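Local atomic coordinates of prolyl-ACP dehydrogenase (Oscillatoria sp., PDB entry 4IRN), a protein that oxidises a prolyl group carried on an acyl carrier protein, with FAD as cofactor, during biosynthesis of the cyanotoxin anatoxin-a. Residues 288-299 with 322-333; 348-358 with 407-415. All coordinates share one frame; numbering follows the deposited sequence.

In the fold
Contacts 1 and 2 both belong to the C-terminal helical region of the acyl-CoA dehydrogenase fold, their centres about 24 Å apart. Contact 1 joins helices 285-304 and 316-344 and is largely buried, with leucine knobs in the middle and salt bridges along one flank. Contact 2, between helices 350-375 and 403-414, is only partly buried: its Phe413 end is exposed and it has no salt bridge between its segments; Val408, in 407-415, touches FAD. Contact 1 closes before contact 2 opens, and helices 316-344 and 350-375 are consecutive. Both also reach the second subunit, where Glu324 of one copy is salt-bridged to Arg407 of the other.

Contact 1: residues 288-299 with 322-333; sequences VGTMERLLEQSI and LVEMKLRLENAK
Arg328, whose CB meets CE of Met291 at 4.2 Å, has a flat guanidinium with Glu324 O 3.7 Å above the plane on one face, offset toward the rim; its nitrogens are bound by Ser367 and Glu370 of helix 350-375. On another flank, the Glu330 carboxylate is approached from above, 47° out of its plane, by Lys326, and the Lys326 NZ to Glu330 OE2 salt bridge measures 2.9 Å. The side chains of Glu292 and Lys333 cross at about a right angle in a salt bridge with a weak hydrogen bond, Lys333 NZ to Glu292 OE1 3.4 Å; the stronger partner of that oxygen is Gln109 of helix 101-114.

Beneath this network two long helices of the C-terminal helical domain of the acyl-CoA dehydrogenase fold pack antiparallel (158°), knobs into holes, with axes 9.9 Å apart. Leu295 and Leu329 are reciprocal knobs. With CG swung opposite the backbone N (chi1 174°), Leu295 splits its methyls between two sides of its hole: CD1 lies 3.8 Å from Met325 CB, and CD2 lies 3.8 Å from Leu329 CD2. Leu329 in turn sits among Val288, Met291, Glu292 and Leu295. Toward the 299 end of the segment, Leu322 CD2 packs against Ser298 CB and Ile299, and the Ser298 hydroxyl bonds back to its own helix, OG to Leu294 O at 2.7 Å.

Interlocked aliphatic groups thus fill the buried seam, while linked charges line one flank and Arg328 lies on another. Lys333, bridged to Glu292 and only distantly to Glu330, probably eases these like charges; Lys326 balances Glu330.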
# COMPACT_ATOMS: atom_id res chain seq x y z
N VAL A 288 -13.88 -16.94 0.95
CA VAL A 288 -13.90 -16.43 2.32
C VAL A 288 -13.58 -17.59 3.28
O VAL A 288 -12.84 -17.41 4.25
CB VAL A 288 -15.23 -15.69 2.66
CG1 VAL A 288 -15.19 -15.07 4.06
CG2 VAL A 288 -15.56 -14.62 1.62
N GLY A 289 -14.12 -18.78 2.96
CA GLY A 289 -13.89 -20.02 3.71
C GLY A 289 -12.46 -20.49 3.62
O GLY A 289 -11.87 -20.90 4.63
N THR A 290 -11.88 -20.40 2.40
CA THR A 290 -10.48 -20.73 2.09
C THR A 290 -9.55 -19.80 2.89
O THR A 290 -8.55 -20.27 3.45
CB THR A 290 -10.24 -20.62 0.58
OG1 THR A 290 -11.20 -21.42 -0.11
CG2 THR A 290 -8.83 -20.99 0.16
N MET A 291 -9.91 -18.51 2.97
CA MET A 291 -9.18 -17.48 3.71
C MET A 291 -9.16 -17.81 5.20
O MET A 291 -8.12 -17.61 5.85
CB MET A 291 -9.80 -16.10 3.48
CG MET A 291 -9.56 -15.54 2.07
SD MET A 291 -10.50 -14.02 1.73
CE MET A 291 -9.60 -12.87 2.72
N GLU A 292 -10.28 -18.35 5.74
CA GLU A 292 -10.40 -18.77 7.13
C GLU A 292 -9.48 -19.97 7.40
O GLU A 292 -8.84 -20.01 8.44
CB GLU A 292 -11.86 -19.11 7.49
CG GLU A 292 -12.14 -19.16 8.99
CD GLU A 292 -13.58 -19.42 9.38
OE1 GLU A 292 -14.46 -18.62 9.00
OE2 GLU A 292 -13.83 -20.42 10.10
N ARG A 293 -9.41 -20.93 6.44
CA ARG A 293 -8.55 -22.12 6.55
C ARG A 293 -7.07 -21.74 6.58
O ARG A 293 -6.35 -22.24 7.44
CB ARG A 293 -8.84 -23.16 5.44
CG ARG A 293 -8.01 -24.45 5.60
CD ARG A 293 -8.31 -25.52 4.57
NE ARG A 293 -7.88 -25.15 3.23
CZ ARG A 293 -8.71 -24.85 2.24
NH1 ARG A 293 -10.02 -24.90 2.42
NH2 ARG A 293 -8.23 -24.51 1.05
N LEU A 294 -6.63 -20.86 5.67
CA LEU A 294 -5.24 -20.39 5.61
C LEU A 294 -4.83 -19.57 6.81
O LEU A 294 -3.66 -19.59 7.16
CB LEU A 294 -4.95 -19.61 4.31
CG LEU A 294 -5.31 -20.25 2.96
CD1 LEU A 294 -5.06 -19.27 1.84
CD2 LEU A 294 -4.56 -21.56 2.73
N LEU A 295 -5.76 -18.83 7.43
CA LEU A 295 -5.47 -18.05 8.64
C LEU A 295 -5.15 -18.99 9.80
O LEU A 295 -4.11 -18.81 10.44
CB LEU A 295 -6.63 -17.08 9.00
CG LEU A 295 -6.53 -16.29 10.33
CD1 LEU A 295 -5.24 -15.47 10.44
CD2 LEU A 295 -7.73 -15.38 10.49
N GLU A 296 -6.02 -20.00 10.04
CA GLU A 296 -5.83 -20.97 11.12
C GLU A 296 -4.57 -21.83 10.90
O GLU A 296 -3.86 -22.16 11.86
CB GLU A 296 -7.07 -21.87 11.32
CG GLU A 296 -8.40 -21.18 11.58
CD GLU A 296 -9.61 -22.10 11.72
OE1 GLU A 296 -9.49 -23.32 11.47
OE2 GLU A 296 -10.71 -21.58 12.01
N GLN A 297 -4.29 -22.17 9.64
CA GLN A 297 -3.11 -22.95 9.24
C GLN A 297 -1.84 -22.15 9.50
O GLN A 297 -0.84 -22.72 9.96
CB GLN A 297 -3.19 -23.34 7.77
CG GLN A 297 -3.86 -24.69 7.59
CD GLN A 297 -3.98 -25.14 6.16
OE1 GLN A 297 -3.36 -24.59 5.24
NE2 GLN A 297 -4.82 -26.15 5.94
N SER A 298 -1.88 -20.83 9.21
CA SER A 298 -0.75 -19.93 9.40
C SER A 298 -0.51 -19.61 10.87
O SER A 298 0.66 -19.53 11.27
CB SER A 298 -0.92 -18.66 8.57
OG SER A 298 -1.00 -18.95 7.18
N ILE A 299 -1.60 -19.46 11.69
CA ILE A 299 -1.50 -19.24 13.15
C ILE A 299 -0.77 -20.46 13.75
O ILE A 299 0.22 -20.29 14.46
CB ILE A 299 -2.86 -18.95 13.87
CG1 ILE A 299 -3.46 -17.62 13.41
CG2 ILE A 299 -2.67 -18.93 15.40
CD1 ILE A 299 -4.94 -17.43 13.70
N LEU A 322 -0.65 -11.99 10.19
CA LEU A 322 -1.83 -12.68 10.69
C LEU A 322 -2.92 -11.72 11.15
O LEU A 322 -4.09 -12.01 10.98
CB LEU A 322 -1.45 -13.72 11.76
CG LEU A 322 -0.55 -14.81 11.21
CD1 LEU A 322 0.30 -15.38 12.28
CD2 LEU A 322 -1.35 -15.85 10.49
N VAL A 323 -2.54 -10.54 11.66
CA VAL A 323 -3.45 -9.45 12.05
C VAL A 323 -4.10 -8.91 10.76
O VAL A 323 -5.32 -8.72 10.73
CB VAL A 323 -2.72 -8.35 12.88
CG1 VAL A 323 -3.65 -7.18 13.18
CG2 VAL A 323 -2.16 -8.92 14.18
N GLU A 324 -3.30 -8.75 9.67
CA GLU A 324 -3.81 -8.29 8.36
C GLU A 324 -4.74 -9.33 7.74
O GLU A 324 -5.77 -8.97 7.16
CB GLU A 324 -2.66 -7.94 7.40
CG GLU A 324 -1.91 -6.66 7.75
CD GLU A 324 -2.69 -5.35 7.66
OE1 GLU A 324 -3.62 -5.26 6.84
OE2 GLU A 324 -2.32 -4.40 8.39
N MET A 325 -4.40 -10.63 7.89
CA MET A 325 -5.22 -11.75 7.42
C MET A 325 -6.58 -11.76 8.14
O MET A 325 -7.60 -11.99 7.50
CB MET A 325 -4.50 -13.10 7.61
CG MET A 325 -3.51 -13.41 6.51
SD MET A 325 -2.57 -14.93 6.82
CE MET A 325 -3.58 -16.08 6.02
N LYS A 326 -6.57 -11.46 9.46
CA LYS A 326 -7.77 -11.37 10.30
C LYS A 326 -8.68 -10.21 9.86
O LYS A 326 -9.88 -10.43 9.67
CB LYS A 326 -7.40 -11.28 11.80
CG LYS A 326 -8.59 -11.22 12.77
CD LYS A 326 -9.48 -12.46 12.75
CE LYS A 326 -10.68 -12.29 13.65
NZ LYS A 326 -11.58 -13.47 13.59
N LEU A 327 -8.12 -8.99 9.70
CA LEU A 327 -8.85 -7.80 9.25
C LEU A 327 -9.53 -8.07 7.90
O LEU A 327 -10.72 -7.79 7.76
CB LEU A 327 -7.95 -6.56 9.15
CG LEU A 327 -7.40 -5.98 10.47
CD1 LEU A 327 -6.17 -5.15 10.22
CD2 LEU A 327 -8.43 -5.13 11.18
N ARG A 328 -8.77 -8.63 6.94
CA ARG A 328 -9.28 -8.96 5.60
C ARG A 328 -10.41 -9.98 5.63
O ARG A 328 -11.39 -9.80 4.91
CB ARG A 328 -8.15 -9.44 4.69
CG ARG A 328 -7.35 -8.28 4.15
CD ARG A 328 -6.49 -8.69 3.00
NE ARG A 328 -5.17 -8.13 3.21
CZ ARG A 328 -4.13 -8.81 3.67
NH1 ARG A 328 -4.24 -10.11 3.92
NH2 ARG A 328 -2.97 -8.21 3.88
N LEU A 329 -10.29 -11.03 6.47
CA LEU A 329 -11.29 -12.08 6.62
C LEU A 329 -12.63 -11.53 7.11
O LEU A 329 -13.67 -11.89 6.56
CB LEU A 329 -10.77 -13.21 7.54
CG LEU A 329 -11.74 -14.36 7.87
CD1 LEU A 329 -11.98 -15.26 6.65
CD2 LEU A 329 -11.24 -15.18 9.01
N GLU A 330 -12.59 -10.65 8.12
CA GLU A 330 -13.78 -10.02 8.71
C GLU A 330 -14.44 -9.04 7.76
O GLU A 330 -15.67 -8.94 7.76
CB GLU A 330 -13.48 -9.40 10.08
CG GLU A 330 -13.05 -10.41 11.14
CD GLU A 330 -14.01 -11.56 11.44
OE1 GLU A 330 -15.23 -11.32 11.57
OE2 GLU A 330 -13.52 -12.71 11.56
N ASN A 331 -13.65 -8.34 6.92
CA ASN A 331 -14.14 -7.41 5.90
C ASN A 331 -14.81 -8.17 4.76
O ASN A 331 -15.83 -7.72 4.24
CB ASN A 331 -13.00 -6.58 5.33
CG ASN A 331 -12.58 -5.40 6.18
OD1 ASN A 331 -13.41 -4.63 6.66
ND2 ASN A 331 -11.26 -5.22 6.33
N ALA A 332 -14.21 -9.31 4.34
CA ALA A 332 -14.72 -10.19 3.29
C ALA A 332 -16.10 -10.74 3.70
O ALA A 332 -17.02 -10.74 2.88
CB ALA A 332 -13.75 -11.34 3.04
N LYS A 333 -16.24 -11.15 4.97
CA LYS A 333 -17.49 -11.65 5.55
C LYS A 333 -18.57 -10.56 5.49
O LYS A 333 -19.69 -10.82 5.05
CB LYS A 333 -17.28 -12.12 7.00
CG LYS A 333 -16.67 -13.51 7.13
CD LYS A 333 -16.39 -13.87 8.59
CE LYS A 333 -15.75 -15.22 8.75
NZ LYS A 333 -15.48 -15.55 10.18

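Contact 2: residues 348-358 with 407-415; sequences MALLEASMANL and RVVIAKFLG
Leu351 and Ile410, with CA atoms 6.0 Å apart, mark the close passage of helices 350-358 and 407-414, whose axes approach to 9.3 Å at 145° between their directions. Ile410 is a knob in the hole formed by Leu351, Ser354, Met355 and Leu358; its CD1 end reaches Leu358 CD2 at 3.7 Å and Met355 CG on another side. Phe413, close to the C-terminus, offers one ring face to Leu351 CB, 3.9 Å from its centroid and 12° off the normal, a CH-pi contact. Leu350 CD2 meets the same ring in its plane, at the CZ corner, and the methyl of Met348 comes to its CE1 edge. The Arg407 chain, extended from CG to NE, carries its guanidinium to Leu358 CD1, which lies 3.6 Å above one face, offset toward the rim, while NH1 binds Glu324 and Asn320 of the second subunit. Ser354 OG touches Val409 CG1 and bonds to Leu350 O, and also to Arg280.

The C-terminal helix 403-414, whose Val408 touches FAD, thus runs obliquely antiparallel along the first turns of helix 350-375 in the C-terminal helical domain, with helix 268-282 alongside, helix 316-344 meeting Met355 through Tyr335, and Leu327 of the second subunit packing on Leu358.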
# COMPACT_ATOMS: atom_id res chain seq x y z
N MET A 348 -31.93 -4.73 -5.83
CA MET A 348 -30.93 -4.65 -6.89
C MET A 348 -29.59 -4.32 -6.20
O MET A 348 -29.44 -3.23 -5.62
CB MET A 348 -31.31 -3.55 -7.90
CG MET A 348 -30.56 -3.64 -9.23
SD MET A 348 -28.82 -3.11 -9.26
CE MET A 348 -29.01 -1.36 -9.09
N ALA A 349 -28.64 -5.30 -6.25
CA ALA A 349 -27.36 -5.14 -5.57
C ALA A 349 -26.11 -5.25 -6.46
O ALA A 349 -25.13 -5.87 -6.05
CB ALA A 349 -27.28 -6.10 -4.39
N LEU A 350 -26.12 -4.60 -7.65
CA LEU A 350 -24.96 -4.63 -8.56
C LEU A 350 -23.76 -3.87 -7.99
O LEU A 350 -22.63 -4.31 -8.16
CB LEU A 350 -25.33 -4.15 -9.97
CG LEU A 350 -24.29 -4.35 -11.08
CD1 LEU A 350 -24.26 -5.79 -11.58
CD2 LEU A 350 -24.58 -3.45 -12.24
N LEU A 351 -24.01 -2.74 -7.31
CA LEU A 351 -22.95 -1.95 -6.67
C LEU A 351 -22.31 -2.76 -5.54
O LEU A 351 -21.09 -2.81 -5.45
CB LEU A 351 -23.53 -0.62 -6.12
CG LEU A 351 -22.65 0.21 -5.16
CD1 LEU A 351 -21.40 0.76 -5.85
CD2 LEU A 351 -23.45 1.33 -4.54
N GLU A 352 -23.14 -3.40 -4.69
CA GLU A 352 -22.68 -4.19 -3.56
C GLU A 352 -21.95 -5.46 -3.98
O GLU A 352 -20.99 -5.85 -3.32
CB GLU A 352 -23.83 -4.49 -2.59
CG GLU A 352 -24.29 -3.26 -1.81
CD GLU A 352 -25.16 -2.24 -2.53
OE1 GLU A 352 -25.67 -2.54 -3.63
OE2 GLU A 352 -25.33 -1.13 -1.98
N ALA A 353 -22.38 -6.09 -5.09
CA ALA A 353 -21.76 -7.29 -5.64
C ALA A 353 -20.40 -6.96 -6.24
O ALA A 353 -19.47 -7.75 -6.11
CB ALA A 353 -22.66 -7.90 -6.71
N SER A 354 -20.28 -5.77 -6.87
CA SER A 354 -19.04 -5.28 -7.47
C SER A 354 -18.01 -4.95 -6.41
O SER A 354 -16.84 -5.28 -6.58
CB SER A 354 -19.32 -4.07 -8.35
OG SER A 354 -20.21 -4.40 -9.41
N MET A 355 -18.46 -4.33 -5.29
CA MET A 355 -17.61 -3.99 -4.14
C MET A 355 -17.09 -5.26 -3.47
O MET A 355 -15.92 -5.32 -3.09
CB MET A 355 -18.38 -3.14 -3.12
CG MET A 355 -18.64 -1.73 -3.59
SD MET A 355 -19.51 -0.73 -2.37
CE MET A 355 -18.19 -0.24 -1.38
N ALA A 356 -17.97 -6.29 -3.35
CA ALA A 356 -17.64 -7.59 -2.77
C ALA A 356 -16.60 -8.31 -3.62
O ALA A 356 -15.57 -8.73 -3.09
CB ALA A 356 -18.90 -8.44 -2.64
N ASN A 357 -16.82 -8.39 -4.93
CA ASN A 357 -15.92 -9.04 -5.87
C ASN A 357 -14.55 -8.37 -5.88
O ASN A 357 -13.53 -9.06 -5.80
CB ASN A 357 -16.52 -9.04 -7.26
CG ASN A 357 -15.96 -10.11 -8.14
OD1 ASN A 357 -15.01 -9.88 -8.88
ND2 ASN A 357 -16.52 -11.29 -8.06
N LEU A 358 -14.53 -7.03 -5.94
CA LEU A 358 -13.30 -6.24 -5.96
C LEU A 358 -12.50 -6.43 -4.67
O LEU A 358 -11.30 -6.70 -4.73
CB LEU A 358 -13.60 -4.74 -6.24
CG LEU A 358 -12.48 -3.70 -6.03
CD1 LEU A 358 -11.40 -3.80 -7.09
CD2 LEU A 358 -13.04 -2.30 -6.07
N ARG A 407 -14.12 -1.11 -10.32
CA ARG A 407 -13.82 0.28 -9.93
C ARG A 407 -14.60 1.24 -10.83
O ARG A 407 -15.20 2.19 -10.31
CB ARG A 407 -12.32 0.55 -10.02
CG ARG A 407 -11.50 -0.21 -8.99
CD ARG A 407 -10.02 0.04 -9.15
NE ARG A 407 -9.22 -0.91 -8.38
CZ ARG A 407 -8.96 -0.80 -7.08
NH1 ARG A 407 -9.45 0.21 -6.38
NH2 ARG A 407 -8.21 -1.71 -6.47
N VAL A 408 -14.62 0.97 -12.16
CA VAL A 408 -15.35 1.78 -13.15
C VAL A 408 -16.87 1.69 -12.86
O VAL A 408 -17.54 2.73 -12.86
CB VAL A 408 -14.99 1.38 -14.61
CG1 VAL A 408 -15.95 1.99 -15.63
CG2 VAL A 408 -13.55 1.76 -14.94
N VAL A 409 -17.39 0.48 -12.57
CA VAL A 409 -18.80 0.23 -12.23
C VAL A 409 -19.18 1.01 -10.96
O VAL A 409 -20.19 1.71 -10.96
CB VAL A 409 -19.11 -1.29 -12.14
CG1 VAL A 409 -20.50 -1.55 -11.55
CG2 VAL A 409 -18.97 -1.97 -13.50
N ILE A 410 -18.34 0.94 -9.89
CA ILE A 410 -18.56 1.65 -8.63
C ILE A 410 -18.61 3.16 -8.87
O ILE A 410 -19.54 3.83 -8.41
CB ILE A 410 -17.54 1.22 -7.51
CG1 ILE A 410 -17.72 -0.29 -7.15
CG2 ILE A 410 -17.66 2.11 -6.24
CD1 ILE A 410 -16.48 -0.97 -6.61
N ALA A 411 -17.64 3.69 -9.65
CA ALA A 411 -17.55 5.11 -10.00
C ALA A 411 -18.83 5.63 -10.68
O ALA A 411 -19.28 6.73 -10.36
CB ALA A 411 -16.34 5.36 -10.87
N LYS A 412 -19.44 4.81 -11.58
CA LYS A 412 -20.68 5.14 -12.30
C LYS A 412 -21.84 5.26 -11.33
O LYS A 412 -22.61 6.21 -11.43
CB LYS A 412 -20.99 4.13 -13.42
CG LYS A 412 -19.93 4.02 -14.50
CD LYS A 412 -20.14 4.96 -15.66
CE LYS A 412 -18.98 4.95 -16.62
NZ LYS A 412 -19.18 5.95 -17.71
N PHE A 413 -21.94 4.31 -10.36
CA PHE A 413 -22.97 4.32 -9.31
C PHE A 413 -22.86 5.55 -8.40
O PHE A 413 -23.87 6.00 -7.87
CB PHE A 413 -22.92 3.04 -8.47
CG PHE A 413 -23.66 1.89 -9.08
CD1 PHE A 413 -25.05 1.80 -8.99
CD2 PHE A 413 -22.98 0.87 -9.75
CE1 PHE A 413 -25.74 0.74 -9.57
CE2 PHE A 413 -23.67 -0.19 -10.32
CZ PHE A 413 -25.05 -0.25 -10.23
N LEU A 414 -21.63 6.09 -8.24
CA LEU A 414 -21.36 7.28 -7.43
C LEU A 414 -21.79 8.55 -8.15
O LEU A 414 -22.00 9.57 -7.51
CB LEU A 414 -19.88 7.35 -7.03
CG LEU A 414 -19.37 6.29 -6.04
CD1 LEU A 414 -17.86 6.38 -5.86
CD2 LEU A 414 -20.06 6.40 -4.69
N GLY A 415 -21.94 8.47 -9.47
CA GLY A 415 -22.39 9.56 -10.32
C GLY A 415 -21.34 10.11 -11.27
O GLY A 415 -21.63 11.02 -12.05